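Long-range contact in Maltose/maltodextrin transport permease homologue (Bdellovibrio bacteriovorus HD100, PDB 6FFL), which binds maltotriose through its periplasmic-type solute-binding domain, which is fused to MalF, the membrane subunit of a probable maltose/maltodextrin ABC transporter: residues I7-M11 and T42-S48. Numbering follows the deposited sequence.
With GLC (alpha-D-glucopyranose), chain B; GLC (alpha-D-glucopyranose), chain C.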
loop_
_atom_site.group_PDB
_atom_site.type_symbol
_atom_site.label_atom_id
_atom_site.label_comp_id
_atom_site.label_asym_id
_atom_site.label_seq_id
_atom_site.Cartn_x
_atom_site.Cartn_y
_atom_site.Cartn_z
ATOM N N ILE A 7 -3.073 3.861 -19.846
ATOM C CA ILE A 7 -2.838 3.202 -18.565
ATOM C C ILE A 7 -3.313 4.137 -17.460
ATOM O O ILE A 7 -2.869 5.289 -17.382
ATOM C CB ILE A 7 -1.363 2.817 -18.363
ATOM C CG1 ILE A 7 -1.137 2.319 -16.931
ATOM C CG2 ILE A 7 -0.441 3.982 -18.699
ATOM C CD1 ILE A 7 0.323 2.146 -16.565
ATOM N N TRP A 8 -4.231 3.658 -16.626
ATOM C CA TRP A 8 -4.626 4.370 -15.411
ATOM C C TRP A 8 -3.907 3.717 -14.241
ATOM O O TRP A 8 -3.941 2.490 -14.100
ATOM C CB TRP A 8 -6.135 4.325 -15.170
ATOM C CG TRP A 8 -6.958 5.068 -16.154
ATOM C CD1 TRP A 8 -6.527 5.738 -17.270
ATOM C CD2 TRP A 8 -8.385 5.175 -16.145
ATOM N NE1 TRP A 8 -7.611 6.259 -17.956
ATOM C CE2 TRP A 8 -8.758 5.936 -17.277
ATOM C CE3 TRP A 8 -9.385 4.715 -15.277
ATOM C CZ2 TRP A 8 -10.087 6.245 -17.564
ATOM C CZ3 TRP A 8 -10.712 5.024 -15.567
ATOM C CH2 TRP A 8 -11.044 5.780 -16.702
ATOM N N HIS A 9 -3.271 4.529 -13.399
ATOM C CA HIS A 9 -2.462 4.002 -12.304
ATOM C C HIS A 9 -2.597 4.902 -11.086
ATOM O O HIS A 9 -3.118 6.020 -11.168
ATOM C CB HIS A 9 -1.000 3.908 -12.715
ATOM C CG HIS A 9 -0.404 5.244 -13.020
ATOM N ND1 HIS A 9 0.077 6.079 -12.034
ATOM C CD2 HIS A 9 -0.282 5.922 -14.184
ATOM C CE1 HIS A 9 0.506 7.201 -12.585
ATOM N NE2 HIS A 9 0.304 7.130 -13.889
ATOM N N GLN A 10 -2.083 4.426 -9.947
ATOM C CA GLN A 10 -2.106 5.194 -8.708
ATOM C C GLN A 10 -0.687 5.435 -8.175
ATOM O O GLN A 10 -0.455 5.473 -6.959
ATOM C CB GLN A 10 -2.996 4.517 -7.654
ATOM C CG GLN A 10 -2.846 2.987 -7.498
ATOM C CD GLN A 10 -1.498 2.611 -6.914
ATOM O OE1 GLN A 10 -0.522 2.415 -7.655
ATOM N NE2 GLN A 10 -1.425 2.534 -5.583
ATOM N N MET A 11 0.273 5.644 -9.082
ATOM C CA MET A 11 1.680 5.791 -8.705
ATOM C C MET A 11 1.989 7.171 -8.138
ATOM O O MET A 11 1.717 8.194 -8.776
ATOM C CB MET A 11 2.593 5.543 -9.909
ATOM C CG MET A 11 2.565 4.124 -10.423
ATOM S SD MET A 11 3.886 3.890 -11.632
ATOM C CE MET A 11 3.390 2.316 -12.335
ATOM N N THR A 42 -5.535 5.822 -5.231
ATOM C CA THR A 42 -5.918 4.413 -5.120
ATOM C C THR A 42 -7.426 4.162 -5.060
ATOM O O THR A 42 -7.954 3.348 -5.826
ATOM C CB THR A 42 -5.240 3.812 -3.883
ATOM O OG1 THR A 42 -3.833 3.715 -4.131
ATOM C CG2 THR A 42 -5.797 2.418 -3.566
ATOM N N GLU A 43 -8.134 4.842 -4.150
ATOM C CA GLU A 43 -9.580 4.634 -4.035
ATOM C C GLU A 43 -10.302 5.053 -5.308
ATOM O O GLU A 43 -11.168 4.329 -5.816
ATOM C CB GLU A 43 -10.124 5.400 -2.823
ATOM C CG GLU A 43 -9.342 5.137 -1.558
ATOM C CD GLU A 43 -9.356 3.668 -1.181
ATOM O OE1 GLU A 43 -8.278 3.119 -0.887
ATOM O OE2 GLU A 43 -10.452 3.067 -1.167
ATOM N N GLU A 44 -9.974 6.238 -5.833
ATOM C CA GLU A 44 -10.646 6.717 -7.039
ATOM C C GLU A 44 -10.274 5.887 -8.261
ATOM O O GLU A 44 -11.090 5.733 -9.181
ATOM C CB GLU A 44 -10.309 8.191 -7.268
ATOM C CG GLU A 44 -10.928 8.799 -8.519
ATOM C CD GLU A 44 -10.443 10.222 -8.774
ATOM O OE1 GLU A 44 -9.929 10.859 -7.826
ATOM O OE2 GLU A 44 -10.573 10.701 -9.923
ATOM N N LEU A 45 -9.046 5.364 -8.307
ATOM C CA LEU A 45 -8.671 4.482 -9.406
ATOM C C LEU A 45 -9.571 3.253 -9.447
ATOM O O LEU A 45 -10.075 2.865 -10.513
ATOM C CB LEU A 45 -7.205 4.073 -9.270
ATOM C CG LEU A 45 -6.761 3.039 -10.308
ATOM C CD1 LEU A 45 -6.568 3.680 -11.687
ATOM C CD2 LEU A 45 -5.503 2.374 -9.859
ATOM N N ARG A 46 -9.795 2.631 -8.287
ATOM C CA ARG A 46 -10.678 1.470 -8.239
ATOM C C ARG A 46 -12.078 1.828 -8.711
ATOM O O ARG A 46 -12.635 1.164 -9.592
ATOM C CB ARG A 46 -10.725 0.889 -6.824
ATOM C CG ARG A 46 -11.689 -0.301 -6.691
ATOM C CD ARG A 46 -11.874 -0.708 -5.239
ATOM N NE ARG A 46 -12.575 0.325 -4.477
ATOM C CZ ARG A 46 -11.991 1.144 -3.606
ATOM N NH1 ARG A 46 -10.683 1.067 -3.379
ATOM N NH2 ARG A 46 -12.724 2.035 -2.952
ATOM N N SER A 47 -12.671 2.877 -8.135
ATOM C CA SER A 47 -14.064 3.165 -8.450
ATOM C C SER A 47 -14.217 3.675 -9.883
ATOM O O SER A 47 -15.190 3.332 -10.565
ATOM C CB SER A 47 -14.631 4.160 -7.432
ATOM O OG SER A 47 -14.018 5.425 -7.558
ATOM N N SER A 48 -13.260 4.467 -10.373
ATOM C CA SER A 48 -13.385 5.000 -11.732
ATOM C C SER A 48 -13.125 3.920 -12.787
ATOM O O SER A 48 -13.794 3.895 -13.830
ATOM C CB SER A 48 -12.462 6.217 -11.911
ATOM O OG SER A 48 -11.099 5.859 -12.079
HETATM C C1 GLC B . 0.767 6.702 -3.348
HETATM C C2 GLC B . 1.252 5.291 -3.700
HETATM C C3 GLC B . 0.232 4.238 -3.290
HETATM C C4 GLC B . -0.202 4.424 -1.835
HETATM C C5 GLC B . -0.655 5.870 -1.595
HETATM C C6 GLC B . -0.964 6.118 -0.119
HETATM O O1 GLC B . -0.347 7.040 -4.176
HETATM O O2 GLC B . 1.446 5.169 -5.112
HETATM O O3 GLC B . 0.802 2.930 -3.513
HETATM O O4 GLC B . -1.270 3.491 -1.575
HETATM O O5 GLC B . 0.378 6.791 -1.965
HETATM O O6 GLC B . -1.532 7.424 0.057
HETATM C C1 GLC C . -5.022 -0.404 0.639
HETATM C C2 GLC C . -5.830 -1.270 -0.331
HETATM C C3 GLC C . -7.112 -0.530 -0.727
HETATM C C4 GLC C . -7.908 -0.167 0.515
HETATM C C5 GLC C . -7.037 0.653 1.478
HETATM C C6 GLC C . -7.755 0.837 2.810
HETATM O O2 GLC C . -5.050 -1.606 -1.496
HETATM O O3 GLC C . -7.927 -1.371 -1.573
HETATM O O4 GLC C . -9.058 0.600 0.125
HETATM O O5 GLC C . -5.842 -0.082 1.765
HETATM O O6 GLC C . -7.099 1.815 3.645
#
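Gln10, just beyond the end of strand 4-9, and Thr42, in the first turn of helix 42-54, make the one hydrogen bond between residues 7-11 and 42-48. Gln10 NE2 donates to Thr42 OG1 at 3.0 Å. The bond is fairly straight (160°) and OG1 lies close to the amide plane. The two side chains run alongside each other. Gln10 bends at chi2 (68°), which brings its amide back beside the threonine.

Apolar packing continues along the helix. Leu45 divides its two methyls between Trp8 on the strand and Gln10 just after it: CD1 packs on Trp8 CB at 3.6 Å, and CD2 meets Gln10 CG at 3.6 Å.

Polar contacts gather at the indole. Ser48 OG approaches Trp8 CZ3 obliquely, at 3.6 Å. It also bonds Glu44 O and Arg40, and Arg40 makes a cation-pi contact with Trp8.

Polar groups at the sugar end bind two glucose units. Gln10 O accepts from O2 of the chain B glucose at 2.7 Å and more distantly from its O1. Gln10 NE2 adds a weak bond to O3 of the same glucose. Glu43 OE1 accepts from O4 of the chain C glucose at 2.8 Å. Arg46 grips Glu43 OE2 end-on with NH1 and NH2 in a salt bridge, both from the same carboxylate face. Arg355 also pairs with OE2.

Gln10 NE2 thus spans helix and sugar. Gln10, Met11, Thr42, Glu43 and Arg46 line the maltotriose pocket. The two arginines at Glu43 probably keep it ionised and turned to the glucose.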